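Local coordinates for putative DD-carboxypeptidase TP_0574 (Treponema pallidum, PDB 1O75), which binds penicillin and shows zinc-stimulated carboxypeptidase activity on synthetic depsipeptides, and may thereby lower the cross-linking of peptidoglycan in this spirochaete, at residues Arg64-Tyr69 with Ala128-Asp133. The protein carries 2 engineered substitutions. Numbering follows the deposited sequence.
Sequences RQQFQY and AVALAD
Gln66 OE1 accepts a hydrogen bond from Leu131 N at 2.8 Å, the shorter of two hydrogen bonds that join one side-chain amide to one loop residue. The donor lies in the carbonyl plane of Gln66, on a lone pair of OE1, and the N-H...O angle is 151°. The other half of the same amide points at the other polar group of Leu131: Gln66 NE2 donates to Leu131 O across 2.9 Å, and this bond is the straighter, at 163°. Leu131 O lies almost in the amide plane of Gln66, whereas NE2 stands clearly out of the carbonyl plane of Leu131. Held at both its oxygen and its nitrogen, the amide can hardly flip or turn, and the pairing itself tells which end is oxygen.

Gln66 reaches the loop because CG sits between the backbone N and carbonyl carbon (chi1 80°) and the chain runs extended beyond it, carrying the amide straight out. Along the way Gln66 CG rests over one face of the Phe67 ring, near the rim and 3.9 Å above the plane. At the far end, OE1 lies 3.6 Å from Ala130 CA and equally close to Leu131 CB, so the loop backbone and the root of the leucine side chain pack against the oxygen.

Gln66 is buried near the C-terminal end of helix 60-65; its carbonyl oxygen is hydrogen-bonded to Lys156 NZ, and its backbone to Ala109 of strand 101-114. Val129 makes backbone bonds to Arg106 and Ser108 of that strand. Within domain a of this penicillin-binding protein, the contact thus ties the loop between strands 120-124 and 137-140 to the end of helix 60-65, just before strand 69-85, through a two-point glutamine amide-to-backbone pairing that resembles how a neighbouring β-strand would engage the N-H and C=O of one residue.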
# COMPACT_ATOMS: atom_id res chain seq x y z
N ARG B 64 -2.02 -15.92 7.17
CA ARG B 64 -2.11 -16.12 5.71
C ARG B 64 -1.73 -17.53 5.28
O ARG B 64 -2.37 -18.10 4.39
CB ARG B 64 -1.19 -15.14 4.98
CG ARG B 64 -1.59 -13.69 5.15
CD ARG B 64 -0.55 -12.77 4.51
NE ARG B 64 -0.69 -11.46 5.09
CZ ARG B 64 0.26 -10.82 5.74
NH1 ARG B 64 1.45 -11.37 5.90
NH2 ARG B 64 0.01 -9.62 6.25
N GLN B 65 -0.70 -18.11 5.89
CA GLN B 65 -0.28 -19.45 5.48
C GLN B 65 -1.05 -20.64 6.04
O GLN B 65 -0.96 -21.74 5.50
CB GLN B 65 1.20 -19.64 5.81
CG GLN B 65 2.11 -18.67 5.06
CD GLN B 65 3.56 -18.89 5.43
OE1 GLN B 65 4.25 -19.71 4.82
NE2 GLN B 65 4.01 -18.18 6.46
N GLN B 66 -1.83 -20.42 7.10
CA GLN B 66 -2.57 -21.52 7.72
C GLN B 66 -3.59 -22.15 6.80
O GLN B 66 -4.05 -23.27 7.03
CB GLN B 66 -3.29 -21.04 9.01
CG GLN B 66 -4.61 -20.30 8.74
CD GLN B 66 -5.26 -19.82 10.04
OE1 GLN B 66 -5.04 -20.40 11.09
NE2 GLN B 66 -6.05 -18.76 9.96
N PHE B 67 -3.97 -21.43 5.75
CA PHE B 67 -4.95 -21.98 4.84
C PHE B 67 -4.44 -23.05 3.88
O PHE B 67 -5.03 -24.13 3.77
CB PHE B 67 -5.60 -20.83 4.07
CG PHE B 67 -6.34 -19.87 4.95
CD1 PHE B 67 -7.62 -20.19 5.42
CD2 PHE B 67 -5.75 -18.67 5.36
CE1 PHE B 67 -8.30 -19.32 6.29
CE2 PHE B 67 -6.42 -17.80 6.23
CZ PHE B 67 -7.70 -18.13 6.69
N GLN B 68 -3.34 -22.76 3.19
CA GLN B 68 -2.79 -23.70 2.21
C GLN B 68 -1.56 -24.47 2.67
O GLN B 68 -1.18 -25.46 2.03
CB GLN B 68 -2.42 -22.94 0.92
CG GLN B 68 -3.60 -22.59 0.03
CD GLN B 68 -3.99 -23.74 -0.85
OE1 GLN B 68 -5.01 -24.46 -0.46
NE2 GLN B 68 -3.34 -24.01 -1.87
N TYR B 69 -0.93 -24.03 3.75
CA TYR B 69 0.30 -24.66 4.22
C TYR B 69 0.20 -25.35 5.58
O TYR B 69 -0.68 -25.03 6.39
CB TYR B 69 1.40 -23.59 4.29
CG TYR B 69 1.59 -22.86 2.96
CD1 TYR B 69 2.43 -23.38 1.96
CD2 TYR B 69 0.90 -21.68 2.69
CE1 TYR B 69 2.56 -22.74 0.70
CE2 TYR B 69 1.03 -21.03 1.44
CZ TYR B 69 1.85 -21.57 0.46
OH TYR B 69 1.94 -20.96 -0.77
N ALA B 128 -5.80 -28.42 15.47
CA ALA B 128 -5.04 -27.19 15.29
C ALA B 128 -5.86 -25.96 15.64
O ALA B 128 -7.08 -26.02 15.63
CB ALA B 128 -4.58 -27.10 13.83
N VAL B 129 -5.19 -24.85 15.93
CA VAL B 129 -5.91 -23.62 16.20
C VAL B 129 -6.11 -22.91 14.88
O VAL B 129 -5.39 -23.18 13.90
CB VAL B 129 -5.14 -22.68 17.14
CG1 VAL B 129 -4.84 -23.41 18.45
CG2 VAL B 129 -3.86 -22.19 16.48
N ALA B 130 -7.10 -22.02 14.83
CA ALA B 130 -7.38 -21.24 13.64
C ALA B 130 -7.06 -19.81 14.02
O ALA B 130 -7.78 -19.19 14.83
CB ALA B 130 -8.83 -21.38 13.23
N LEU B 131 -5.97 -19.27 13.47
CA LEU B 131 -5.57 -17.91 13.78
C LEU B 131 -6.57 -16.93 13.18
O LEU B 131 -7.22 -17.22 12.17
CB LEU B 131 -4.17 -17.63 13.21
CG LEU B 131 -3.07 -18.59 13.72
CD1 LEU B 131 -1.70 -18.22 13.10
CD2 LEU B 131 -2.98 -18.48 15.25
N ALA B 132 -6.70 -15.76 13.81
CA ALA B 132 -7.59 -14.72 13.32
C ALA B 132 -6.77 -13.82 12.41
O ALA B 132 -5.55 -13.78 12.53
CB ALA B 132 -8.14 -13.88 14.49
N ASP B 133 -7.44 -13.09 11.53
CA ASP B 133 -6.77 -12.20 10.61
C ASP B 133 -5.88 -11.25 11.41
O ASP B 133 -6.32 -10.70 12.41
CB ASP B 133 -7.81 -11.41 9.81
CG ASP B 133 -7.26 -10.80 8.54
OD1 ASP B 133 -6.05 -10.51 8.47
OD2 ASP B 133 -8.04 -10.61 7.60